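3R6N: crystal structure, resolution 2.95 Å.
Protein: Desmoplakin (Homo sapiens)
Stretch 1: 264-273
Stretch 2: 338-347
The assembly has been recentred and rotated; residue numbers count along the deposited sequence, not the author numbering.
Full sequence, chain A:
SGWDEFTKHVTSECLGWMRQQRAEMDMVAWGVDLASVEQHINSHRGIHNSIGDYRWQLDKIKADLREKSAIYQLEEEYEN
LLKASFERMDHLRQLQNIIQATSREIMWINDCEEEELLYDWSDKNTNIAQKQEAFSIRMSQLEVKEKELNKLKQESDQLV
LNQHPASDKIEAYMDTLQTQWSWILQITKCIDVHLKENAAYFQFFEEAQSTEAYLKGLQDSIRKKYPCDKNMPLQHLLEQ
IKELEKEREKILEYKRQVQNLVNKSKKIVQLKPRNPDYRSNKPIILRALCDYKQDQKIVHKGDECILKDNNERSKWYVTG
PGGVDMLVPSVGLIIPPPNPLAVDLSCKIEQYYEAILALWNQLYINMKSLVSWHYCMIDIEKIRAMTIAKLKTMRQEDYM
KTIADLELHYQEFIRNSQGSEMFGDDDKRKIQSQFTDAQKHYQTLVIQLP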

# COMPACT_ATOMS: atom_id res chain seq x y z
N LYS A 264 -11.90 7.73 -5.33
CA LYS A 264 -11.11 6.86 -4.47
C LYS A 264 -11.52 5.39 -4.61
O LYS A 264 -10.68 4.51 -4.73
CB LYS A 264 -11.20 7.29 -3.01
CG LYS A 264 -10.35 8.50 -2.66
CD LYS A 264 -10.54 8.90 -1.21
CE LYS A 264 -9.85 10.23 -0.90
NZ LYS A 264 -10.24 10.77 0.43
N SER A 265 -12.83 5.14 -4.60
CA SER A 265 -13.33 3.77 -4.68
C SER A 265 -12.70 3.01 -5.84
O SER A 265 -12.40 1.82 -5.73
CB SER A 265 -14.86 3.76 -4.81
OG SER A 265 -15.28 4.35 -6.02
N LYS A 266 -12.49 3.70 -6.96
CA LYS A 266 -11.91 3.10 -8.15
C LYS A 266 -10.46 2.67 -7.92
O LYS A 266 -9.88 1.95 -8.73
CB LYS A 266 -12.00 4.06 -9.34
CG LYS A 266 -13.41 4.28 -9.87
CD LYS A 266 -13.42 5.28 -11.02
CE LYS A 266 -14.78 5.32 -11.72
NZ LYS A 266 -15.91 5.52 -10.76
N LYS A 267 -9.88 3.12 -6.81
CA LYS A 267 -8.48 2.85 -6.52
C LYS A 267 -8.28 1.98 -5.28
O LYS A 267 -7.17 1.54 -4.99
CB LYS A 267 -7.70 4.15 -6.37
CG LYS A 267 -7.64 4.98 -7.64
CD LYS A 267 -6.70 6.16 -7.47
CE LYS A 267 -7.04 6.95 -6.21
NZ LYS A 267 -6.13 8.12 -6.02
N ILE A 268 -9.36 1.73 -4.54
CA ILE A 268 -9.27 0.95 -3.32
C ILE A 268 -8.95 -0.52 -3.60
O ILE A 268 -9.62 -1.17 -4.40
CB ILE A 268 -10.54 1.05 -2.47
CG1 ILE A 268 -10.74 2.49 -2.01
CG2 ILE A 268 -10.45 0.12 -1.27
CD1 ILE A 268 -9.58 3.05 -1.23
N VAL A 269 -7.93 -1.02 -2.92
CA VAL A 269 -7.43 -2.37 -3.13
C VAL A 269 -8.35 -3.40 -2.46
O VAL A 269 -9.32 -3.04 -1.80
CB VAL A 269 -6.00 -2.48 -2.55
CG1 VAL A 269 -6.04 -2.90 -1.10
CG2 VAL A 269 -5.15 -3.41 -3.39
N GLN A 270 -8.04 -4.69 -2.65
CA GLN A 270 -8.82 -5.76 -2.02
C GLN A 270 -8.04 -6.47 -0.93
O GLN A 270 -6.91 -6.90 -1.14
CB GLN A 270 -9.28 -6.77 -3.06
CG GLN A 270 -10.35 -6.25 -3.99
CD GLN A 270 -11.13 -7.37 -4.66
OE1 GLN A 270 -11.54 -8.33 -4.01
NE2 GLN A 270 -11.33 -7.25 -5.97
N LEU A 271 -8.66 -6.62 0.24
CA LEU A 271 -8.00 -7.23 1.39
C LEU A 271 -8.60 -8.57 1.82
O LEU A 271 -7.88 -9.49 2.20
CB LEU A 271 -7.99 -6.27 2.58
CG LEU A 271 -6.74 -5.40 2.76
CD1 LEU A 271 -6.23 -4.89 1.43
CD2 LEU A 271 -7.03 -4.24 3.71
N LYS A 272 -9.93 -8.69 1.77
CA LYS A 272 -10.57 -9.91 2.26
C LYS A 272 -10.03 -11.19 1.64
O LYS A 272 -9.82 -12.18 2.34
CB LYS A 272 -12.09 -9.83 2.09
CG LYS A 272 -12.74 -8.78 2.97
CD LYS A 272 -14.25 -8.82 2.85
CE LYS A 272 -14.89 -7.73 3.69
NZ LYS A 272 -14.57 -7.91 5.14
N PRO A 273 -9.79 -11.19 0.32
CA PRO A 273 -9.29 -12.40 -0.34
C PRO A 273 -7.93 -12.87 0.19
O PRO A 273 -7.51 -13.98 -0.11
CB PRO A 273 -9.18 -11.98 -1.80
CG PRO A 273 -10.18 -10.89 -1.95
CD PRO A 273 -10.13 -10.14 -0.66
N PRO A 338 -10.63 -3.39 -9.48
CA PRO A 338 -11.70 -2.77 -8.70
C PRO A 338 -12.20 -3.64 -7.54
O PRO A 338 -12.40 -4.84 -7.70
CB PRO A 338 -12.81 -2.60 -9.73
CG PRO A 338 -12.63 -3.75 -10.64
CD PRO A 338 -11.14 -3.97 -10.74
N ASN A 339 -12.38 -3.02 -6.38
CA ASN A 339 -12.97 -3.69 -5.23
C ASN A 339 -14.48 -3.47 -5.22
O ASN A 339 -14.95 -2.37 -4.94
CB ASN A 339 -12.35 -3.18 -3.93
CG ASN A 339 -13.08 -3.68 -2.69
OD1 ASN A 339 -14.03 -4.46 -2.79
ND2 ASN A 339 -12.64 -3.23 -1.52
N PRO A 340 -15.24 -4.52 -5.52
CA PRO A 340 -16.70 -4.44 -5.67
C PRO A 340 -17.39 -3.94 -4.39
O PRO A 340 -18.46 -3.34 -4.47
CB PRO A 340 -17.11 -5.88 -5.97
CG PRO A 340 -16.00 -6.71 -5.41
CD PRO A 340 -14.76 -5.91 -5.64
N LEU A 341 -16.77 -4.19 -3.24
CA LEU A 341 -17.31 -3.71 -1.97
C LEU A 341 -17.18 -2.20 -1.84
O LEU A 341 -17.98 -1.56 -1.16
CB LEU A 341 -16.60 -4.40 -0.80
CG LEU A 341 -16.96 -5.87 -0.60
CD1 LEU A 341 -16.02 -6.52 0.41
CD2 LEU A 341 -18.41 -5.99 -0.15
N ALA A 342 -16.16 -1.63 -2.48
CA ALA A 342 -15.94 -0.19 -2.45
C ALA A 342 -16.75 0.53 -3.52
O ALA A 342 -17.37 1.56 -3.26
CB ALA A 342 -14.46 0.12 -2.60
N VAL A 343 -16.75 -0.02 -4.73
CA VAL A 343 -17.49 0.58 -5.84
C VAL A 343 -18.99 0.61 -5.56
O VAL A 343 -19.65 1.61 -5.84
CB VAL A 343 -17.22 -0.17 -7.16
CG1 VAL A 343 -18.44 -0.09 -8.07
CG2 VAL A 343 -15.99 0.40 -7.85
N ASP A 344 -19.52 -0.47 -5.01
CA ASP A 344 -20.94 -0.53 -4.70
C ASP A 344 -21.33 0.48 -3.63
O ASP A 344 -22.40 1.08 -3.69
CB ASP A 344 -21.34 -1.95 -4.27
CG ASP A 344 -21.42 -2.91 -5.44
OD1 ASP A 344 -21.04 -2.51 -6.57
OD2 ASP A 344 -21.86 -4.06 -5.24
N LEU A 345 -20.45 0.68 -2.65
CA LEU A 345 -20.70 1.66 -1.60
C LEU A 345 -20.69 3.09 -2.15
O LEU A 345 -21.52 3.91 -1.76
CB LEU A 345 -19.66 1.52 -0.48
CG LEU A 345 -19.84 2.44 0.73
CD1 LEU A 345 -21.26 2.34 1.27
CD2 LEU A 345 -18.84 2.10 1.81
N SER A 346 -19.77 3.38 -3.06
CA SER A 346 -19.70 4.70 -3.66
C SER A 346 -20.93 4.95 -4.53
O SER A 346 -21.38 6.08 -4.68
CB SER A 346 -18.42 4.87 -4.49
OG SER A 346 -18.54 4.25 -5.76
N CYS A 347 -21.46 3.88 -5.11
CA CYS A 347 -22.66 3.99 -5.93
C CYS A 347 -23.86 4.28 -5.03
O CYS A 347 -24.70 5.12 -5.35
CB CYS A 347 -22.89 2.70 -6.71
SG CYS A 347 -24.39 2.69 -7.73

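The amide group of Asn-339 does two jobs at once: one end caps the helix that begins just after it, and the other reaches across to the backbone of the opposing stretch. The principle is a general one. The first turn of a helix has amide groups with no preceding turn to accept their hydrogens, and a polar side chain at the N-cap position can stand in for the missing carbonyls. Here Asn-339 OD1 accepts from Leu-341 N at 2.8 Å. With chi1 in the t well and chi2 near zero, the carboxamide turns OD1 to its own helix and leaves ND2 facing the first stretch. Asn-339 ND2 then donates to Val-269 O at 3.3 Å; the N-H...O angle of 130° makes this a weak bond.

The main chain around the cap is equally busy. Asn-339 O receives both Ala-342 N, at 2.8 Å, and Val-343 N, at 3.0 Å, so the helix is anchored to this residue through side chain and backbone alike. Asn-339 CB packs against both neighbours of Val-269, 3.4 Å from Ile-268 O and 3.7 Å from Gln-270 CG. Three consecutive residues of the first stretch thus meet one residue of the second.

Gln-270 supplies a second polar link in the reverse sense. Its CA-to-CB bond points sideways, but the m, t conformation of chi1 and chi2 carries the amide nearer to the other stretch, where Gln-270 NE2 donates to Pro-338 O at 3.2 Å. This bond is also weak, with an angle of 124°. Proline has no amide hydrogen to offer, yet its carbonyl remains a usable acceptor. Taken together, the two bonds pair a side-chain amide from each stretch with a backbone carbonyl of the other, an exchange that depends little on the identity of the residue providing the carbonyl.

Beyond the cap, the contact becomes closer in the backbone and less polar. Ser-265 and Ala-342 bring their CA atoms to 5.2 Å, an approach compatible with the small side chains on both sides: the two CB atoms are 4.3 Å apart, and Ser-265 CB sits 3.7 Å from Ala-342 O. Ala-342 O is also the acceptor for Ser-346 N within the helix, at 3.0 Å. Ile-268 adds an apolar contact, its CB 4.0 Å from Ala-342 CB, although the end of its side chain leads away from the helix.

One turn along from Ala-342, Ser-346 points toward the first stretch, and its OG lies 3.3 Å from Ser-265 OG. Ser-346 OG donates to Val-343 O at 2.9 Å, a common way for a helical serine to satisfy its hydroxyl within the preceding turn. At the margin, the aliphatic part of Lys-272 completes the contact, with CE 3.7 Å from Leu-341 CD1, while its NZ is hydrogen-bonded elsewhere in the structure.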